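Local coordinates for protein erythrocyte binding antigen 140 (PDB 4GF2) that probably binds a host receptor on the erythrocyte surface, glycophorin C bearing sialic acid, during invasion by the malaria parasite, this chain being its tandem Duffy-binding-domain region, at residues K365-G370 with K418-N423; I405-D410 with K444-N449; E61-S66 with S95-S100. The protein carries 3 engineered substitutions. One frame throughout, in Å; residues are numbered along the deposited sequence.

Contact 1: residues K365-G370 with K418-N423; sequences KEHLLG and KKMEEN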
loop_
_atom_site.group_PDB
_atom_site.type_symbol
_atom_site.label_atom_id
_atom_site.label_comp_id
_atom_site.label_asym_id
_atom_site.label_seq_id
_atom_site.Cartn_x
_atom_site.Cartn_y
_atom_site.Cartn_z
ATOM N N LYS A 365 -6.330 0.204 -2.050
ATOM C CA LYS A 365 -6.029 -0.294 -3.385
ATOM C C LYS A 365 -6.061 -1.819 -3.369
ATOM O O LYS A 365 -6.687 -2.458 -4.217
ATOM C CB LYS A 365 -4.653 0.205 -3.825
ATOM C CG LYS A 365 -4.241 -0.218 -5.224
ATOM C CD LYS A 365 -2.817 0.227 -5.538
ATOM C CE LYS A 365 -2.390 -0.208 -6.933
ATOM N NZ LYS A 365 -0.987 0.194 -7.238
ATOM N N GLU A 366 -5.397 -2.394 -2.375
ATOM C CA GLU A 366 -5.327 -3.837 -2.233
ATOM C C GLU A 366 -6.729 -4.439 -2.114
ATOM O O GLU A 366 -7.012 -5.484 -2.703
ATOM C CB GLU A 366 -4.469 -4.188 -1.019
ATOM C CG GLU A 366 -4.254 -5.662 -0.806
ATOM C CD GLU A 366 -3.259 -5.946 0.306
ATOM O OE1 GLU A 366 -2.396 -5.083 0.574
ATOM O OE2 GLU A 366 -3.345 -7.033 0.913
ATOM N N HIS A 367 -7.614 -3.771 -1.375
ATOM C CA HIS A 367 -8.981 -4.260 -1.233
ATOM C C HIS A 367 -9.761 -4.181 -2.543
ATOM O O HIS A 367 -10.502 -5.101 -2.890
ATOM C CB HIS A 367 -9.737 -3.479 -0.162
ATOM C CG HIS A 367 -11.151 -3.936 0.016
ATOM N ND1 HIS A 367 -11.542 -4.761 1.048
ATOM C CD2 HIS A 367 -12.263 -3.706 -0.724
ATOM C CE1 HIS A 367 -12.836 -5.013 0.942
ATOM N NE2 HIS A 367 -13.296 -4.386 -0.125
ATOM N N LEU A 368 -9.609 -3.075 -3.261
ATOM C CA LEU A 368 -10.348 -2.880 -4.499
ATOM C C LEU A 368 -9.963 -3.934 -5.526
ATOM O O LEU A 368 -10.820 -4.521 -6.183
ATOM C CB LEU A 368 -10.082 -1.488 -5.062
ATOM C CG LEU A 368 -10.737 -1.223 -6.414
ATOM C CD1 LEU A 368 -12.235 -1.442 -6.308
ATOM C CD2 LEU A 368 -10.421 0.183 -6.894
ATOM N N LEU A 369 -8.667 -4.172 -5.661
ATOM C CA LEU A 369 -8.178 -5.156 -6.610
ATOM C C LEU A 369 -8.666 -6.548 -6.225
ATOM O O LEU A 369 -8.944 -7.379 -7.090
ATOM C CB LEU A 369 -6.652 -5.115 -6.668
ATOM C CG LEU A 369 -6.072 -3.787 -7.158
ATOM C CD1 LEU A 369 -4.566 -3.754 -6.962
ATOM C CD2 LEU A 369 -6.425 -3.561 -8.617
ATOM N N GLY A 370 -8.771 -6.800 -4.925
ATOM C CA GLY A 370 -9.267 -8.075 -4.442
ATOM C C GLY A 370 -10.695 -8.300 -4.897
ATOM O O GLY A 370 -11.028 -9.333 -5.484
ATOM N N LYS A 418 -21.564 2.382 -0.712
ATOM C CA LYS A 418 -21.393 3.646 0.002
ATOM C C LYS A 418 -20.129 3.659 0.845
ATOM O O LYS A 418 -19.356 4.617 0.811
ATOM C CB LYS A 418 -22.586 3.917 0.916
ATOM C CG LYS A 418 -23.658 4.806 0.329
ATOM C CD LYS A 418 -23.821 6.073 1.161
ATOM C CE LYS A 418 -25.223 6.649 1.038
ATOM N NZ LYS A 418 -25.389 7.891 1.846
ATOM N N LYS A 419 -19.927 2.601 1.618
ATOM C CA LYS A 419 -18.756 2.525 2.483
ATOM C C LYS A 419 -17.468 2.473 1.675
ATOM O O LYS A 419 -16.429 2.948 2.126
ATOM C CB LYS A 419 -18.856 1.328 3.428
ATOM C CG LYS A 419 -19.897 1.548 4.504
ATOM C CD LYS A 419 -19.720 0.615 5.676
ATOM C CE LYS A 419 -20.675 0.969 6.802
ATOM N NZ LYS A 419 -20.517 2.374 7.270
ATOM N N MET A 420 -17.544 1.909 0.476
ATOM C CA MET A 420 -16.394 1.878 -0.407
ATOM C C MET A 420 -16.036 3.309 -0.802
ATOM O O MET A 420 -14.869 3.705 -0.777
ATOM C CB MET A 420 -16.703 1.036 -1.645
ATOM C CG MET A 420 -15.478 0.621 -2.429
ATOM S SD MET A 420 -14.337 -0.350 -1.428
ATOM C CE MET A 420 -12.940 -0.488 -2.540
ATOM N N GLU A 421 -17.056 4.085 -1.148
ATOM C CA GLU A 421 -16.872 5.466 -1.565
ATOM C C GLU A 421 -16.350 6.319 -0.417
ATOM O O GLU A 421 -15.396 7.083 -0.574
ATOM C CB GLU A 421 -18.201 6.036 -2.060
ATOM C CG GLU A 421 -18.142 7.492 -2.460
ATOM C CD GLU A 421 -19.509 8.049 -2.797
ATOM O OE1 GLU A 421 -20.451 7.246 -2.950
ATOM O OE2 GLU A 421 -19.640 9.287 -2.906
ATOM N N GLU A 422 -16.989 6.189 0.737
ATOM C CA GLU A 422 -16.640 6.997 1.896
ATOM C C GLU A 422 -15.242 6.663 2.401
ATOM O O GLU A 422 -14.535 7.527 2.911
ATOM C CB GLU A 422 -17.673 6.792 3.001
ATOM C CG GLU A 422 -19.059 7.297 2.629
ATOM C CD GLU A 422 -20.115 6.914 3.651
ATOM O OE1 GLU A 422 -19.890 5.932 4.395
ATOM O OE2 GLU A 422 -21.165 7.592 3.712
ATOM N N ASN A 423 -14.833 5.411 2.245
ATOM C CA ASN A 423 -13.521 5.008 2.719
ATOM C C ASN A 423 -12.403 5.481 1.803
ATOM O O ASN A 423 -11.248 5.560 2.214
ATOM C CB ASN A 423 -13.470 3.499 2.941
ATOM C CG ASN A 423 -14.123 3.100 4.241
ATOM O OD1 ASN A 423 -14.185 3.897 5.174
ATOM N ND2 ASN A 423 -14.614 1.877 4.314
#

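Contact 2: residues I405-D410 with K444-N449; sequences IIKGSD and KWWDEN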
loop_
_atom_site.group_PDB
_atom_site.type_symbol
_atom_site.label_atom_id
_atom_site.label_comp_id
_atom_site.label_asym_id
_atom_site.label_seq_id
_atom_site.Cartn_x
_atom_site.Cartn_y
_atom_site.Cartn_z
ATOM N N ILE A 405 -18.963 3.188 -8.557
ATOM C CA ILE A 405 -19.028 3.109 -7.104
ATOM C C ILE A 405 -17.882 3.913 -6.490
ATOM O O ILE A 405 -18.079 4.655 -5.530
ATOM C CB ILE A 405 -18.990 1.640 -6.636
ATOM C CG1 ILE A 405 -20.344 0.979 -6.904
ATOM C CG2 ILE A 405 -18.654 1.542 -5.156
ATOM C CD1 ILE A 405 -20.360 -0.513 -6.664
ATOM N N ILE A 406 -16.693 3.773 -7.068
ATOM C CA ILE A 406 -15.522 4.519 -6.627
ATOM C C ILE A 406 -15.669 6.009 -6.931
ATOM O O ILE A 406 -15.301 6.856 -6.116
ATOM C CB ILE A 406 -14.246 4.010 -7.322
ATOM C CG1 ILE A 406 -13.977 2.549 -6.952
ATOM C CG2 ILE A 406 -13.056 4.884 -6.958
ATOM C CD1 ILE A 406 -13.841 2.293 -5.464
ATOM N N LYS A 407 -16.194 6.326 -8.109
ATOM C CA LYS A 407 -16.382 7.718 -8.502
ATOM C C LYS A 407 -17.496 8.373 -7.687
ATOM O O LYS A 407 -17.546 9.594 -7.558
ATOM C CB LYS A 407 -16.692 7.817 -10.001
ATOM C CG LYS A 407 -15.489 7.563 -10.908
ATOM C CD LYS A 407 -15.875 7.554 -12.388
ATOM C CE LYS A 407 -16.492 8.880 -12.808
ATOM N NZ LYS A 407 -16.708 8.969 -14.279
ATOM N N GLY A 408 -18.387 7.556 -7.136
ATOM C CA GLY A 408 -19.510 8.058 -6.365
ATOM C C GLY A 408 -20.708 8.402 -7.230
ATOM O O GLY A 408 -21.615 9.103 -6.793
ATOM N N SER A 409 -20.716 7.910 -8.464
ATOM C CA SER A 409 -21.814 8.190 -9.382
ATOM C C SER A 409 -22.782 7.014 -9.448
ATOM O O SER A 409 -23.837 7.112 -10.072
ATOM C CB SER A 409 -21.277 8.496 -10.778
ATOM O OG SER A 409 -20.545 7.396 -11.282
ATOM N N ASP A 410 -22.418 5.907 -8.804
ATOM C CA ASP A 410 -23.280 4.728 -8.758
ATOM C C ASP A 410 -24.675 5.084 -8.257
ATOM O O ASP A 410 -24.828 5.802 -7.272
ATOM C CB ASP A 410 -22.673 3.648 -7.861
ATOM C CG ASP A 410 -23.610 2.474 -7.651
ATOM O OD1 ASP A 410 -23.845 1.719 -8.620
ATOM O OD2 ASP A 410 -24.112 2.302 -6.517
ATOM N N LYS A 444 -10.112 11.381 -9.882
ATOM C CA LYS A 444 -8.700 11.318 -10.243
ATOM C C LYS A 444 -8.078 10.010 -9.769
ATOM O O LYS A 444 -7.229 9.433 -10.448
ATOM C CB LYS A 444 -7.938 12.504 -9.651
ATOM C CG LYS A 444 -8.253 13.834 -10.312
ATOM C CD LYS A 444 -7.488 14.971 -9.652
ATOM C CE LYS A 444 -7.735 16.297 -10.354
ATOM N NZ LYS A 444 -7.002 17.410 -9.693
ATOM N N TRP A 445 -8.507 9.541 -8.603
ATOM C CA TRP A 445 -7.961 8.318 -8.040
ATOM C C TRP A 445 -8.307 7.127 -8.924
ATOM O O TRP A 445 -7.470 6.255 -9.161
ATOM C CB TRP A 445 -8.497 8.094 -6.627
ATOM C CG TRP A 445 -7.776 7.014 -5.897
ATOM C CD1 TRP A 445 -6.684 7.158 -5.098
ATOM C CD2 TRP A 445 -8.089 5.618 -5.902
ATOM N NE1 TRP A 445 -6.298 5.939 -4.599
ATOM C CE2 TRP A 445 -7.146 4.975 -5.078
ATOM C CE3 TRP A 445 -9.076 4.848 -6.523
ATOM C CZ2 TRP A 445 -7.156 3.600 -4.860
ATOM C CZ3 TRP A 445 -9.087 3.482 -6.304
ATOM C CH2 TRP A 445 -8.133 2.872 -5.480
ATOM N N TRP A 446 -9.542 7.090 -9.414
ATOM C CA TRP A 446 -9.963 6.017 -10.302
ATOM C C TRP A 446 -9.147 6.026 -11.599
ATOM O O TRP A 446 -8.733 4.975 -12.082
ATOM C CB TRP A 446 -11.453 6.118 -10.627
ATOM C CG TRP A 446 -11.861 5.150 -11.693
ATOM C CD1 TRP A 446 -12.146 5.437 -12.994
ATOM C CD2 TRP A 446 -12.002 3.731 -11.557
ATOM N NE1 TRP A 446 -12.466 4.288 -13.674
ATOM C CE2 TRP A 446 -12.383 3.225 -12.813
ATOM C CE3 TRP A 446 -11.845 2.838 -10.491
ATOM C CZ2 TRP A 446 -12.610 1.870 -13.038
ATOM C CZ3 TRP A 446 -12.073 1.492 -10.714
ATOM C CH2 TRP A 446 -12.452 1.021 -11.976
ATOM N N ASP A 447 -8.913 7.210 -12.156
ATOM C CA ASP A 447 -8.130 7.325 -13.385
ATOM C C ASP A 447 -6.719 6.777 -13.194
ATOM O O ASP A 447 -6.155 6.169 -14.101
ATOM C CB ASP A 447 -8.067 8.779 -13.862
ATOM C CG ASP A 447 -9.362 9.238 -14.512
ATOM O OD1 ASP A 447 -10.177 8.375 -14.905
ATOM O OD2 ASP A 447 -9.560 10.465 -14.641
ATOM N N GLU A 448 -6.161 6.985 -12.007
ATOM C CA GLU A 448 -4.818 6.509 -11.702
ATOM C C GLU A 448 -4.772 4.999 -11.460
ATOM O O GLU A 448 -3.705 4.395 -11.529
ATOM C CB GLU A 448 -4.269 7.240 -10.475
ATOM C CG GLU A 448 -4.106 8.742 -10.665
ATOM C CD GLU A 448 -3.895 9.478 -9.351
ATOM O OE1 GLU A 448 -3.799 8.808 -8.301
ATOM O OE2 GLU A 448 -3.831 10.725 -9.368
ATOM N N ASN A 449 -5.921 4.388 -11.179
ATOM C CA ASN A 449 -5.953 2.963 -10.841
ATOM C C ASN A 449 -6.818 2.099 -11.757
ATOM O O ASN A 449 -6.763 0.872 -11.685
ATOM C CB ASN A 449 -6.415 2.778 -9.392
ATOM C CG ASN A 449 -5.376 3.235 -8.386
ATOM O OD1 ASN A 449 -4.460 2.488 -8.040
ATOM N ND2 ASN A 449 -5.514 4.466 -7.909
#

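Contact 3: residues E61-S66 with S95-S100; sequences EIFLIS and SDFRNS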
loop_
_atom_site.group_PDB
_atom_site.type_symbol
_atom_site.label_atom_id
_atom_site.label_comp_id
_atom_site.label_asym_id
_atom_site.label_seq_id
_atom_site.Cartn_x
_atom_site.Cartn_y
_atom_site.Cartn_z
ATOM N N GLU A 61 42.140 19.337 31.616
ATOM C CA GLU A 61 41.221 19.080 32.716
ATOM C C GLU A 61 39.778 19.027 32.231
ATOM O O GLU A 61 38.997 18.181 32.671
ATOM C CB GLU A 61 41.355 20.164 33.783
ATOM C CG GLU A 61 40.378 20.010 34.935
ATOM C CD GLU A 61 40.259 21.266 35.766
ATOM O OE1 GLU A 61 41.189 22.099 35.722
ATOM O OE2 GLU A 61 39.231 21.425 36.455
ATOM N N ILE A 62 39.424 19.935 31.327
ATOM C CA ILE A 62 38.068 19.995 30.797
ATOM C C ILE A 62 37.796 18.815 29.872
ATOM O O ILE A 62 36.668 18.327 29.784
ATOM C CB ILE A 62 37.818 21.309 30.031
ATOM C CG1 ILE A 62 37.974 22.510 30.968
ATOM C CG2 ILE A 62 36.431 21.307 29.398
ATOM C CD1 ILE A 62 37.037 22.494 32.168
ATOM N N PHE A 63 38.830 18.358 29.179
ATOM C CA PHE A 63 38.690 17.212 28.296
ATOM C C PHE A 63 38.435 15.976 29.146
ATOM O O PHE A 63 37.600 15.135 28.808
ATOM C CB PHE A 63 39.950 17.031 27.456
ATOM C CG PHE A 63 39.684 16.602 26.042
ATOM C CD1 PHE A 63 38.687 15.688 25.750
ATOM C CD2 PHE A 63 40.435 17.120 25.002
ATOM C CE1 PHE A 63 38.448 15.299 24.445
ATOM C CE2 PHE A 63 40.202 16.735 23.700
ATOM C CZ PHE A 63 39.208 15.826 23.421
ATOM N N LEU A 64 39.151 15.876 30.263
ATOM C CA LEU A 64 38.973 14.755 31.175
ATOM C C LEU A 64 37.545 14.736 31.710
ATOM O O LEU A 64 36.929 13.675 31.840
ATOM C CB LEU A 64 39.972 14.835 32.328
ATOM C CG LEU A 64 41.413 14.459 31.977
ATOM C CD1 LEU A 64 42.369 14.907 33.075
ATOM C CD2 LEU A 64 41.535 12.958 31.746
ATOM N N ILE A 65 37.020 15.921 32.010
ATOM C CA ILE A 65 35.658 16.042 32.507
ATOM C C ILE A 65 34.652 15.620 31.444
ATOM O O ILE A 65 33.654 14.967 31.741
ATOM C CB ILE A 65 35.352 17.481 32.942
ATOM C CG1 ILE A 65 36.133 17.818 34.214
ATOM C CG2 ILE A 65 33.855 17.659 33.180
ATOM C CD1 ILE A 65 36.076 19.279 34.608
ATOM N N SER A 66 34.919 15.994 30.200
ATOM C CA SER A 66 34.008 15.688 29.110
ATOM C C SER A 66 33.866 14.180 28.889
ATOM O O SER A 66 32.753 13.668 28.811
ATOM C CB SER A 66 34.476 16.372 27.829
ATOM O OG SER A 66 34.437 17.779 27.978
ATOM N N SER A 95 36.046 7.501 20.248
ATOM C CA SER A 95 36.586 7.670 18.911
ATOM C C SER A 95 36.139 8.994 18.303
ATOM O O SER A 95 36.904 9.642 17.595
ATOM C CB SER A 95 36.153 6.509 18.020
ATOM O OG SER A 95 36.598 5.281 18.559
ATOM N N ASP A 96 34.901 9.395 18.582
ATOM C CA ASP A 96 34.382 10.661 18.070
ATOM C C ASP A 96 35.044 11.851 18.757
ATOM O O ASP A 96 35.252 12.891 18.133
ATOM C CB ASP A 96 32.863 10.734 18.219
ATOM C CG ASP A 96 32.134 9.988 17.118
ATOM O OD1 ASP A 96 32.658 9.943 15.988
ATOM O OD2 ASP A 96 31.038 9.449 17.380
ATOM N N PHE A 97 35.375 11.704 20.037
ATOM C CA PHE A 97 36.166 12.725 20.721
ATOM C C PHE A 97 37.474 12.930 19.967
ATOM O O PHE A 97 37.903 14.063 19.741
ATOM C CB PHE A 97 36.463 12.337 22.173
ATOM C CG PHE A 97 35.344 12.646 23.132
ATOM C CD1 PHE A 97 34.885 13.941 23.289
ATOM C CD2 PHE A 97 34.767 11.638 23.896
ATOM C CE1 PHE A 97 33.857 14.226 24.177
ATOM C CE2 PHE A 97 33.747 11.917 24.785
ATOM C CZ PHE A 97 33.289 13.213 24.925
ATOM N N ARG A 98 38.099 11.824 19.570
ATOM C CA ARG A 98 39.358 11.878 18.836
ATOM C C ARG A 98 39.174 12.510 17.465
ATOM O O ARG A 98 39.885 13.447 17.097
ATOM C CB ARG A 98 39.925 10.471 18.657
ATOM C CG ARG A 98 41.163 10.410 17.770
ATOM C CD ARG A 98 41.625 8.980 17.571
ATOM N NE ARG A 98 42.790 8.897 16.697
ATOM C CZ ARG A 98 42.745 8.694 15.381
ATOM N NH1 ARG A 98 41.587 8.541 14.751
ATOM N NH2 ARG A 98 43.872 8.638 14.688
ATOM N N ASN A 99 38.214 11.989 16.710
ATOM C CA ASN A 99 38.059 12.370 15.313
ATOM C C ASN A 99 37.486 13.771 15.108
ATOM O O ASN A 99 37.813 14.437 14.134
ATOM C CB ASN A 99 37.229 11.322 14.577
ATOM C CG ASN A 99 38.005 10.042 14.337
ATOM O OD1 ASN A 99 39.233 10.047 14.346
ATOM N ND2 ASN A 99 37.297 8.944 14.115
ATOM N N SER A 100 36.640 14.222 16.025
ATOM C CA SER A 100 36.130 15.586 15.959
ATOM C C SER A 100 37.189 16.568 16.449
ATOM O O SER A 100 37.096 17.774 16.210
ATOM C CB SER A 100 34.858 15.730 16.794
ATOM O OG SER A 100 35.106 15.451 18.160
#

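Contact 1: residues K365-G370 with K418-N423
The imidazole of His367 is the flat group here, and the end of Met420 comes to it at a slant, beside CD2. The methyl CE of Met420 lies 3.8 Å from His367 CD2. The sulfur follows behind it, with Met420 SD 4.8 Å from the centroid of the His367 ring and 56° off the ring normal, an oblique Met-aromatic contact. Elsewhere the ring of Phe314 also meets the imidazole. His367 NE2 is hydrogen-bonded to the backbone O of Leu350, which limits rotation of the ring.

The contact joins helix 361-382 to helix 415-427 inside the second Duffy binding domain, a largely helical fold. It is a small, buried helix-helix contact carried by three side chains. The backbones stay well apart, with Leu368 CA and Met420 CA 8.7 Å from each other. One long methionine spans the gap. Its chain leaves with CG anti to the backbone N (chi1 -164°) and then bends at chi2 (59°), which carries the methyl to the neighbouring helix. Met420 CE also lies 3.9 Å from Leu368 CB and close to Leu368 CD1. The leucine side chain runs roughly perpendicular to the methionine. Thr353 touches both His367 and Met420, while Ile405 and Ile406 of helix 388-407 pack on Met420.

Contact 2: residues I405-D410 with K444-N449
Ile406 packs against two consecutive tryptophans, Trp445 and Trp446, where the end of helix 388-407 meets helix 435-457. This is buried helix-helix packing within the second Duffy binding domain. With chi1 at -63°, Ile406 holds CG2 anti to the backbone N and CG1 anti to the carbonyl carbon. CG2 sits between the two tryptophans: Ile406 CG2 is 4.0 Å from Trp445 CE3 and also near Trp446 CB. CG1 and CB lie against the other indole, with Ile406 CG1 4.1 Å from Trp446 CE3. Both rings are approached obliquely. As whole side chains, Ile406 and Trp446 cross at about a right angle.

The two indoles leave their helix with similar first torsions but turn differently at chi2, 91° in Trp445 and -105° in Trp446. Lys407 adds its aliphatic part, with Lys407 CG 4.3 Å from Trp446 CB. Its amine stays apart from the acid of Asp447. Gly408, with positive phi, is where the chain leaves helical geometry.

Trp445 also packs edge-to-face with Tyr364 of helix 361-382, and the ring of Tyr399 meets Trp446. Within helix 435-457, the side-chain amide of Asn449 folds back over the Trp445 indole. Its nitrogen donates a nearly straight bond to the backbone, Asn449 ND2 to Trp445 O at 2.9 Å, and ND2 sits 3.3 Å above the centre of the ring.

Contact 3: residues E61-S66 with S95-S100
The rings of Phe63 and Phe97 meet between two helices, and their side chains run antiparallel past each other. The two ring planes are inclined by roughly 66°. They meet through ring carbons. Phe63 CE1 lies 4.0 Å from Phe97 CD1, and each of these atoms comes to the other ring obliquely. The CB of Phe63 points to the side of the other helix, and the ring covers the remaining distance. Its first torsion is unusual, with chi1 at -142°, well away from a staggered value. The CB of Phe97 is directed toward helix 56-78. Its CG lies anti to the carbonyl carbon (chi1 -82°), beside the backbone N.

The far end of the Phe97 ring reaches the backbone of Ser66, one turn on from Phe63. Phe97 CZ is 3.9 Å from Ser66 O. Ser66 CB also lies near the ring, 4.3 Å from Phe97 CE1. The serine hydroxyl is turned back to its own helix and donates to the backbone, Ser66 OG to Ile62 O at 2.9 Å. Ile62 O also accepts from Ser66 N, and the two donors come from opposite faces of the carbonyl plane. Ser100 does the same on helix 83-101, with Ser100 OG donating to Asp96 O at 2.6 Å.

The aromatic packing continues around Phe63. Phe48 meets it edge-to-face, and Trp142 of helix 132-155 lies with its ring nearly parallel, while Leu43 touches Phe97. The pair thus belongs to the buried, aromatic-rich helix packing of the first Duffy binding domain, joining helix 56-78 to helix 83-101.

Contact 3 comes first along the chain, in the first Duffy binding domain. Contacts 1 and 2 follow in the second. Contacts 1 and 2 have centres 10 Å apart and touch directly, with Leu368 CD2 3.6 Å from Trp445 CZ3. Helices 361-382, 388-407, 415-427 and 435-457 therefore share one packed region; along the chain the segments of the two contacts alternate. Contact 3 stands alone, its centre 58 Å from that of contact 1 and 61 Å from that of contact 2. Its nearest atoms are about 40 Å from contact 1 and about 43 Å from contact 2. The separation reflects two Duffy binding domains in tandem, each with its own buried helical packing.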